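Local coordinates for methylmalonyl-CoA carboxyltransferase 12S subunit (Propionibacterium freudenreichii, PDB 1ON3), which catalyses transfer of the carboxyl group of methylmalonyl-CoA to the biotin of the 1.3S subunit, and forms the hexameric core of transcarboxylase, at the interface of chains A and B and the interface of chains A and C. Sequence-based numbering; all coordinates share one arbitrary frame. Chains: chain A/B/C, Methylmalonyl-CoA carboxyltransferase 12S subunit.

Contact 1: the interface of chains A and B. Residues chain A 392-393, 396-397, 513, 516, 519; chain B 162-163, 165.
A:Lys516 reaches across to the C-terminal end of helix 147-164 of chain B and illustrates how one ammonium group can gather several carbonyls at the end of a helix. Its NZ gives a hydrogen bond to the main-chain O of B:Ser165 (2.7 Å), approaching in the plane of that carbonyl, and another to O of B:Lys163 (3.0 Å), where it stands well above the carbonyl plane, 51° out of it. The chain bends at chi3 (79°), which turns the tip towards these two oxygens. The carbonyl end of the helix dipole would be expected to suit a positive charge here.

Water extends this grip. Water 1 lies 2.6 Å from NZ of A:Lys516, 2.8 Å from O of B:Val162 and 2.6 Å from the carboxylate OE2 of A:Glu397, so a third carbonyl, from the helix's last turn, and an acidic group join the network. Within chain A the same OE2 forms a long salt bridge with NH2 of A:Arg513 (3.3 Å), which meets the carboxylate on its anti side and out of its plane. The arginine, which also packs against the B:Lys163 backbone, probably steadies the carboxylate that holds the water.

Apolar packing is centred on B:Val162, which buries 83 Å² against chain A. Its CG2 methyl touches CB of A:Ser396 (3.5 Å), while CG1, anti to the backbone N (chi1 -178°), lies over one face of the A:Tyr393 ring, towards the rim. The hydroxyl of B:Ser165 sits at the edge of that ring, in its plane. A:Ser396 turns its own OG back to O of A:Leu392, one turn earlier in helix 384-397, and presents carbon to the valine.

The site thus clasps a helix end of one subunit between helix 384-397 and the C-terminal tail of its two-fold mate, joining subunits of the homohexamer.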
# COMPACT_ATOMS: atom_id res chain seq x y z
N LEU A 392 -21.14 -0.10 -22.45
CA LEU A 392 -20.94 -1.35 -21.70
C LEU A 392 -19.66 -1.22 -20.88
O LEU A 392 -19.60 -1.63 -19.73
CB LEU A 392 -20.83 -2.53 -22.67
CG LEU A 392 -22.06 -2.79 -23.54
CD1 LEU A 392 -21.72 -3.74 -24.68
CD2 LEU A 392 -23.18 -3.36 -22.70
N TYR A 393 -18.64 -0.64 -21.49
CA TYR A 393 -17.37 -0.45 -20.82
C TYR A 393 -17.48 0.53 -19.64
O TYR A 393 -17.05 0.22 -18.52
CB TYR A 393 -16.32 0.07 -21.79
CG TYR A 393 -14.95 0.17 -21.16
CD1 TYR A 393 -13.99 -0.82 -21.37
CD2 TYR A 393 -14.63 1.24 -20.32
CE1 TYR A 393 -12.74 -0.75 -20.76
CE2 TYR A 393 -13.38 1.32 -19.70
CZ TYR A 393 -12.44 0.32 -19.92
OH TYR A 393 -11.22 0.39 -19.29
N SER A 396 -19.55 -1.02 -16.84
CA SER A 396 -18.87 -2.19 -16.27
C SER A 396 -17.68 -1.75 -15.41
O SER A 396 -17.37 -2.38 -14.40
CB SER A 396 -18.37 -3.12 -17.38
OG SER A 396 -19.46 -3.67 -18.11
N GLU A 397 -17.04 -0.65 -15.81
CA GLU A 397 -15.89 -0.13 -15.08
C GLU A 397 -16.27 0.74 -13.87
O GLU A 397 -15.50 0.87 -12.91
CB GLU A 397 -15.02 0.71 -16.05
CG GLU A 397 -13.76 1.32 -15.46
CD GLU A 397 -12.57 0.37 -15.49
OE1 GLU A 397 -11.43 0.83 -15.23
OE2 GLU A 397 -12.75 -0.84 -15.75
N ARG A 513 -11.61 -2.98 -8.09
CA ARG A 513 -11.36 -3.48 -9.44
C ARG A 513 -9.97 -4.10 -9.52
O ARG A 513 -9.07 -3.71 -8.77
CB ARG A 513 -11.45 -2.31 -10.42
CG ARG A 513 -12.79 -1.60 -10.43
CD ARG A 513 -13.85 -2.48 -11.07
NE ARG A 513 -13.59 -2.66 -12.50
CZ ARG A 513 -14.13 -3.63 -13.24
NH1 ARG A 513 -14.96 -4.51 -12.70
NH2 ARG A 513 -13.84 -3.70 -14.53
N LYS A 516 -4.68 -2.42 -12.53
CA LYS A 516 -4.31 -2.15 -13.92
C LYS A 516 -3.98 -0.67 -14.07
O LYS A 516 -4.46 0.15 -13.29
CB LYS A 516 -5.48 -2.52 -14.86
CG LYS A 516 -6.76 -1.71 -14.61
CD LYS A 516 -7.90 -2.13 -15.51
CE LYS A 516 -8.57 -3.41 -15.01
NZ LYS A 516 -9.62 -3.91 -15.94
N GLY A 519 -8.02 0.31 -18.19
CA GLY A 519 -8.58 -0.67 -19.09
C GLY A 519 -8.36 -0.12 -20.48
O GLY A 519 -7.70 0.90 -20.65
N VAL B 162 -14.62 -6.47 -19.70
CA VAL B 162 -14.13 -5.21 -19.15
C VAL B 162 -13.25 -5.48 -17.93
O VAL B 162 -12.22 -4.83 -17.73
CB VAL B 162 -15.30 -4.27 -18.76
CG1 VAL B 162 -14.76 -2.95 -18.22
CG2 VAL B 162 -16.17 -4.00 -19.99
N LYS B 163 -13.65 -6.46 -17.12
CA LYS B 163 -12.87 -6.81 -15.94
C LYS B 163 -11.43 -7.21 -16.36
O LYS B 163 -10.46 -6.75 -15.77
CB LYS B 163 -13.56 -7.96 -15.20
CG LYS B 163 -13.02 -8.28 -13.81
CD LYS B 163 -13.72 -9.52 -13.27
CE LYS B 163 -13.33 -9.80 -11.83
NZ LYS B 163 -14.05 -10.98 -11.27
N SER B 165 -9.97 -6.40 -19.16
CA SER B 165 -9.37 -5.35 -19.98
C SER B 165 -8.15 -4.66 -19.36
O SER B 165 -8.23 -4.10 -18.27
CB SER B 165 -10.44 -4.32 -20.34
OG SER B 165 -9.92 -3.37 -21.25
O HOH W 1 -11.16 -2.26 -17.16

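Contact 2: the interface of chains A and C. Residues chain A 284, 432-433, 477-478; chain C 8, 12, 15.
C:Arg15 and C:Met12, one helical turn apart at the start of helix 12-27, lay their side chains against A:Pro432 and A:Ile284. The arginine is extended from CG to NE, with chi2 at -165°, and this reach brings its guanidinium to the main-chain O of A:Pro432. NH1 donates a hydrogen bond of 3.1 Å to that oxygen, which lies at the edge of the guanidinium, in its plane. Over one guanidinium face, towards the rim, comes CD1 of A:Ile284, the two side chains running past each other in opposite directions; CB of C:Leu8, a poorly ordered residue of the same chain, appears to lie over the centre of the other. Nearer the arginine's base, its CB packs on CB of A:Pro432 (3.8 Å).

C:Met12 instead crosses A:Pro432 at about a right angle, its SD passing 3.9 Å from the proline CD. Bends at chi2 and chi3 (63° and 83°) carry its CE methyl between CB of A:Ser433 (3.6 Å) and CD1 of A:Ile284 (3.7 Å). An alanine in place of C:Arg15 would probably leave the A:Pro432 carbonyl without this donor and open a gap beside A:Ile284.

Farther along, the hydroxyl OH of A:Tyr478 meets water 2 (2.6 Å), which also bonds O of C:Arg15. The N-terminal helix of chain C rests here on three parts of chain A: the loop between strands 427-430 and 435-437, the start of helix 477-482, and A:Ile284's loop between 3-10 helix 276-280 and helix 293-299.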
# COMPACT_ATOMS: atom_id res chain seq x y z
N ILE A 284 -49.23 2.52 -21.93
CA ILE A 284 -49.17 1.06 -21.90
C ILE A 284 -49.00 0.58 -23.34
O ILE A 284 -48.57 -0.55 -23.59
CB ILE A 284 -50.47 0.46 -21.28
CG1 ILE A 284 -50.51 0.74 -19.78
CG2 ILE A 284 -50.53 -1.04 -21.53
CD1 ILE A 284 -49.29 0.22 -19.02
N PRO A 432 -44.59 -1.83 -13.87
CA PRO A 432 -45.50 -2.90 -14.33
C PRO A 432 -45.57 -3.00 -15.85
O PRO A 432 -46.11 -3.96 -16.40
CB PRO A 432 -46.85 -2.49 -13.73
CG PRO A 432 -46.46 -1.67 -12.51
CD PRO A 432 -45.31 -0.84 -13.06
N SER A 433 -45.01 -2.01 -16.52
CA SER A 433 -44.97 -1.96 -17.98
C SER A 433 -43.60 -2.32 -18.55
O SER A 433 -43.36 -2.19 -19.76
CB SER A 433 -45.37 -0.56 -18.46
OG SER A 433 -44.60 0.44 -17.79
N PRO A 477 -42.73 -8.19 -16.54
CA PRO A 477 -41.93 -7.80 -15.37
C PRO A 477 -41.80 -8.94 -14.36
O PRO A 477 -40.81 -9.03 -13.63
CB PRO A 477 -42.71 -6.63 -14.78
CG PRO A 477 -43.46 -6.08 -15.95
CD PRO A 477 -43.90 -7.32 -16.69
N TYR A 478 -42.79 -9.82 -14.33
CA TYR A 478 -42.78 -10.92 -13.38
C TYR A 478 -41.78 -12.01 -13.70
O TYR A 478 -41.32 -12.71 -12.80
CB TYR A 478 -44.19 -11.51 -13.24
CG TYR A 478 -45.17 -10.50 -12.73
CD1 TYR A 478 -45.92 -9.71 -13.61
CD2 TYR A 478 -45.32 -10.28 -11.36
CE1 TYR A 478 -46.78 -8.73 -13.13
CE2 TYR A 478 -46.18 -9.30 -10.88
CZ TYR A 478 -46.90 -8.53 -11.77
OH TYR A 478 -47.74 -7.55 -11.29
N LEU C 8 -51.74 -9.40 -17.92
CA LEU C 8 -51.49 -7.99 -17.52
C LEU C 8 -52.71 -7.12 -17.82
O LEU C 8 -53.18 -7.07 -18.95
CB LEU C 8 -50.27 -7.43 -18.25
CG LEU C 8 -48.92 -8.12 -18.00
CD1 LEU C 8 -47.84 -7.46 -18.86
CD2 LEU C 8 -48.55 -8.02 -16.52
N MET C 12 -52.36 1.08 -16.51
CA MET C 12 -51.30 1.05 -15.52
C MET C 12 -51.92 0.89 -14.13
O MET C 12 -51.41 0.15 -13.29
CB MET C 12 -50.48 2.34 -15.59
CG MET C 12 -49.21 2.34 -14.73
SD MET C 12 -47.98 1.09 -15.23
CE MET C 12 -47.16 1.94 -16.56
N ARG C 15 -52.79 -2.62 -13.61
CA ARG C 15 -51.59 -3.42 -13.41
C ARG C 15 -51.02 -3.21 -12.01
O ARG C 15 -50.43 -4.12 -11.42
CB ARG C 15 -50.52 -3.08 -14.45
CG ARG C 15 -50.93 -3.48 -15.86
CD ARG C 15 -49.74 -3.47 -16.79
NE ARG C 15 -50.13 -3.72 -18.17
CZ ARG C 15 -49.29 -4.07 -19.13
NH1 ARG C 15 -47.99 -4.20 -18.87
NH2 ARG C 15 -49.74 -4.28 -20.36
O HOH W 2 -49.30 -6.19 -12.91

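About 34 Å separates the centres of contact 1 and contact 2, and no residue belongs to both. Chain A takes part in each, with different elements: helix 384-397 and the C-terminal tail in contact 1, and loops with the start of helix 477-482 in contact 2. The partners also differ, since chain B offers the end of an internal helix and chain C its N-terminal segment. Contact 1 belongs to a two-fold symmetric interface, whereas contact 2 belongs to one that is not an exact two-fold. At these two patches one subunit meets two neighbours through different surfaces, in keeping with its place in the homohexameric core.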